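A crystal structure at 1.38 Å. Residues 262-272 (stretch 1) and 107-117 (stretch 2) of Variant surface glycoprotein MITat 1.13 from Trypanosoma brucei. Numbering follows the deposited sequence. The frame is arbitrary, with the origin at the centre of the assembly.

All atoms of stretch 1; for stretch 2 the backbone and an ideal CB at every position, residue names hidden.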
# COMPACT_ATOMS: atom_id res chain seq x y z
N THR A 262 15.96 6.50 -6.86
CA THR A 262 15.53 7.40 -7.91
C THR A 262 14.12 7.08 -8.36
O THR A 262 13.31 7.99 -8.55
CB THR A 262 16.49 7.29 -9.10
OG1 THR A 262 17.84 7.51 -8.67
CG2 THR A 262 16.12 8.27 -10.20
N VAL A 263 13.80 5.79 -8.53
CA VAL A 263 12.47 5.39 -8.97
C VAL A 263 11.42 5.71 -7.91
O VAL A 263 10.29 6.08 -8.24
CB VAL A 263 12.51 3.89 -9.33
CG1 VAL A 263 11.17 3.30 -9.42
CG2 VAL A 263 13.28 3.68 -10.64
N ALA A 264 11.77 5.57 -6.63
CA ALA A 264 10.87 5.96 -5.56
C ALA A 264 10.60 7.46 -5.60
O ALA A 264 9.44 7.90 -5.52
CB ALA A 264 11.47 5.54 -4.22
N HIS A 265 11.66 8.27 -5.73
CA HIS A 265 11.51 9.71 -5.88
C HIS A 265 10.59 10.05 -7.05
O HIS A 265 9.72 10.91 -6.94
CB HIS A 265 12.89 10.31 -6.11
CG HIS A 265 13.02 11.79 -5.89
ND1 HIS A 265 12.83 12.37 -4.66
CD2 HIS A 265 13.45 12.78 -6.71
CE1 HIS A 265 13.11 13.66 -4.73
NE2 HIS A 265 13.51 13.93 -5.96
N GLU A 266 10.79 9.42 -8.19
CA GLU A 266 9.99 9.68 -9.41
C GLU A 266 8.53 9.28 -9.15
O GLU A 266 7.67 9.92 -9.77
CB GLU A 266 10.55 8.94 -10.61
CG GLU A 266 9.78 9.21 -11.89
CD GLU A 266 9.46 10.67 -12.17
OE1 GLU A 266 8.23 11.02 -12.23
OE2 GLU A 266 10.43 11.47 -12.31
N ALA A 267 8.25 8.29 -8.31
CA ALA A 267 6.87 7.88 -8.07
C ALA A 267 6.13 8.92 -7.24
O ALA A 267 4.94 9.16 -7.46
CB ALA A 267 6.84 6.53 -7.35
N LEU A 268 6.83 9.58 -6.32
CA LEU A 268 6.23 10.71 -5.62
C LEU A 268 5.94 11.86 -6.58
O LEU A 268 4.85 12.45 -6.55
CB LEU A 268 7.15 11.17 -4.49
CG LEU A 268 7.42 10.12 -3.41
CD1 LEU A 268 8.32 10.69 -2.34
CD2 LEU A 268 6.08 9.62 -2.82
N LYS A 269 6.87 12.16 -7.50
CA LYS A 269 6.62 13.21 -8.48
C LYS A 269 5.41 12.86 -9.35
O LYS A 269 4.63 13.74 -9.73
CB LYS A 269 7.84 13.44 -9.36
CG LYS A 269 7.65 14.58 -10.31
CD LYS A 269 8.94 14.99 -10.99
CE LYS A 269 8.77 16.28 -11.77
NZ LYS A 269 9.97 16.62 -12.58
N ALA A 270 5.22 11.57 -9.67
CA ALA A 270 4.08 11.18 -10.49
C ALA A 270 2.75 11.55 -9.85
O ALA A 270 1.78 11.89 -10.55
CB ALA A 270 4.11 9.67 -10.76
N ILE A 271 2.68 11.50 -8.52
CA ILE A 271 1.46 11.88 -7.84
C ILE A 271 1.22 13.37 -8.03
O ILE A 271 0.12 13.81 -8.37
CB ILE A 271 1.51 11.51 -6.35
CG1 ILE A 271 1.66 10.00 -6.15
CG2 ILE A 271 0.24 12.02 -5.64
CD1 ILE A 271 1.91 9.63 -4.70
N ARG A 272 2.27 14.17 -7.83
CA ARG A 272 2.14 15.62 -7.97
C ARG A 272 1.82 16.01 -9.41
O ARG A 272 0.98 16.88 -9.66
CB ARG A 272 3.44 16.29 -7.50
CG ARG A 272 3.85 15.90 -6.09
CD ARG A 272 4.87 16.87 -5.52
NE ARG A 272 6.04 16.94 -6.37
CZ ARG A 272 7.10 16.14 -6.27
NH1 ARG A 272 7.15 15.19 -5.34
NH2 ARG A 272 8.11 16.29 -7.11
N UNK A 107 -3.89 4.29 -7.95
CA UNK A 107 -2.73 3.54 -8.48
C UNK A 107 -1.41 4.30 -8.35
O UNK A 107 -0.35 3.67 -8.29
CB UNK A 107 -2.96 3.20 -9.95
N UNK A 108 -1.45 5.63 -8.35
CA UNK A 108 -0.22 6.40 -8.17
C UNK A 108 0.29 6.27 -6.74
O UNK A 108 1.49 6.11 -6.52
CB UNK A 108 -0.45 7.87 -8.52
N UNK A 109 -0.60 6.31 -5.75
CA UNK A 109 -0.21 6.15 -4.36
C UNK A 109 0.29 4.74 -4.12
O UNK A 109 1.33 4.54 -3.48
CB UNK A 109 -1.38 6.47 -3.43
N UNK A 110 -0.37 3.75 -4.72
CA UNK A 110 0.07 2.37 -4.58
C UNK A 110 1.46 2.18 -5.16
O UNK A 110 2.30 1.52 -4.55
CB UNK A 110 -0.92 1.42 -5.26
N UNK A 111 1.73 2.77 -6.34
CA UNK A 111 3.04 2.62 -6.96
C UNK A 111 4.13 3.26 -6.10
O UNK A 111 5.24 2.72 -6.00
CB UNK A 111 3.04 3.24 -8.36
N UNK A 112 3.82 4.39 -5.46
CA UNK A 112 4.80 5.06 -4.61
C UNK A 112 5.05 4.27 -3.33
O UNK A 112 6.20 4.14 -2.89
CB UNK A 112 4.33 6.48 -4.27
N UNK A 113 4.01 3.73 -2.71
CA UNK A 113 4.19 2.92 -1.52
C UNK A 113 5.12 1.75 -1.81
O UNK A 113 6.08 1.47 -1.07
CB UNK A 113 2.84 2.42 -1.00
N UNK A 114 4.88 1.05 -2.92
CA UNK A 114 5.69 -0.14 -3.18
C UNK A 114 7.13 0.23 -3.47
O UNK A 114 8.05 -0.46 -3.01
CB UNK A 114 5.11 -0.94 -4.35
N UNK A 115 7.36 1.31 -4.21
CA UNK A 115 8.72 1.69 -4.59
C UNK A 115 9.49 2.28 -3.41
O UNK A 115 10.68 1.97 -3.22
CB UNK A 115 8.68 2.69 -5.74
N UNK A 116 8.84 3.07 -2.56
CA UNK A 116 9.50 3.62 -1.39
C UNK A 116 9.81 2.53 -0.37
O UNK A 116 10.89 2.55 0.23
CB UNK A 116 8.63 4.71 -0.75
N UNK A 117 8.89 1.60 -0.14
CA UNK A 117 9.14 0.54 0.84
C UNK A 117 10.25 -0.41 0.37
O UNK A 117 11.07 -0.85 1.19
CB UNK A 117 7.85 -0.25 1.10

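The two helices run nearly antiparallel, at 159° with axes 8.3 Å apart at closest approach, so small residues should be expected where the backbones come nearest. No direct hydrogen bond crosses between them, and shape has to do most of the work.

Position 107 lies beyond the reach of stretch 1, so many residues would do. The deposited residue is Pro107, and the helix is kinked here, its N lacking a bond to the turn before.

Position 108 points toward stretch 1, its ideal CB 3.8 Å from Ile271 CG1. The CA of 108 stands 5.7 Å from the CA of Ile271, the widest of the three register pairs, so a branched or long apolar chain can be fitted: Leu, Ile or Met. It is Leu108, chi1 m and chi2 t. Its CB packs on Ile271 CG1 at 3.9 Å, while its CD2 comes within 4.4 Å of Ala270 CB. The backbone contributes too: a water donates to both Leu108 O and Ala267 O, 2.8 Å from each, bridging the helices.

Position 109 points away, yet its ideal CB is 4.7 Å from Ile271 CD1, so an apolar chain of modest size could still touch that methyl. Val109 does so, with CG2 4.1 Å from Ile271 CD1.

Position 110 points away with nothing of stretch 1 near its CB; many residues would do, and Gln110 makes no contact.

At 111 the CB is directed sideways, 5.1 Å from Ala267 CB, at the margin of the contact. Small residues suit it, though longer ones are not excluded. Ala111 contributes little here.

Position 112 is the tight spot. Its CA is 4.9 Å from the CA of Ala267, and its ideal CB points into a ring of carbons: Leu268 CD2 at 3.9 Å, Ala267 CB and Ile271 CD1 each at 4.0 Å. Ala is the natural reading, with Gly or Ser conceivable. Ala112 fills the place, its methyl packed against all three neighbours.

Nothing of stretch 1 lies near the ideal CB of 113, which points away, or of 114, which is out of reach, so many residues would do at both. Ile113 makes no contact; Ser114, chi1 p, turns its OG back to Ala111 O at 3.1 Å, a hydrogen bond within its own helix.

Position 115 points toward stretch 1 at another close approach, its ideal CB 3.9 Å from Ala264 CA. A small residue would fit, as would a long flexible chain able to run along the surface past Val263 and Ala267. Lys115 takes the second course: its CD lies 3.5 Å from Val263 CG1 and 4.0 Å from Ala267 CB, and its NZ donates to a water at 2.8 Å that in turn donates to Val263 O at 2.9 Å.

At 116 the CA-to-CB bond points sideways, with the ideal CB 4.6 Å from Ala264 CB, and an apolar chain bending inward could reach Leu268: Ile, Leu or Met. Ile116 brings CD1 to 3.5 Å from Leu268 CD2 and CG1 to 3.8 Å from Ala264 CB.

Position 117 points away and is free; Glu117 makes no contact.

Stretch 2 (107-117) PLVQAAISKIE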
# COMPACT_ATOMS: atom_id res chain seq x y z
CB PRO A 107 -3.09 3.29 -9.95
CG PRO A 107 -4.13 4.37 -10.27
CD PRO A 107 -4.90 4.57 -9.00
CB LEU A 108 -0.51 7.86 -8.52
CG LEU A 108 -0.98 8.09 -9.96
CD1 LEU A 108 -1.49 9.52 -10.14
CD2 LEU A 108 0.12 7.80 -10.96
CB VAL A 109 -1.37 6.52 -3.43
CG1 VAL A 109 -1.07 6.15 -1.99
CG2 VAL A 109 -1.71 7.98 -3.56
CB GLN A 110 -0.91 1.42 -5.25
CG GLN A 110 -2.26 1.22 -4.53
CD GLN A 110 -3.31 0.55 -5.39
OE1 GLN A 110 -3.20 0.50 -6.62
NE2 GLN A 110 -4.34 0.03 -4.73
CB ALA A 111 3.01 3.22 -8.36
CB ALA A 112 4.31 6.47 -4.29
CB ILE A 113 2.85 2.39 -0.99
CG1 ILE A 113 2.01 3.55 -0.42
CG2 ILE A 113 3.10 1.27 0.03
CD1 ILE A 113 0.55 3.16 -0.18
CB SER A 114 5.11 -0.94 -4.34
OG SER A 114 5.31 -0.30 -5.57
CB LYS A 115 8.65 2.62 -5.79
CG LYS A 115 8.31 1.89 -7.08
CD LYS A 115 7.92 2.82 -8.20
CE LYS A 115 7.73 2.08 -9.51
NZ LYS A 115 7.81 3.02 -10.66
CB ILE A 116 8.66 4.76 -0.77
CG1 ILE A 116 8.82 6.06 -1.55
CG2 ILE A 116 9.00 4.92 0.71
CD1 ILE A 116 7.95 7.17 -1.08
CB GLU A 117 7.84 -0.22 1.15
CG GLU A 117 6.83 0.62 1.94
CD GLU A 117 7.23 0.88 3.40
OE1 GLU A 117 8.38 0.57 3.79
OE2 GLU A 117 6.36 1.41 4.13
O HOH W 1 3.30 7.06 -8.38
O HOH W 2 8.99 5.58 -10.77
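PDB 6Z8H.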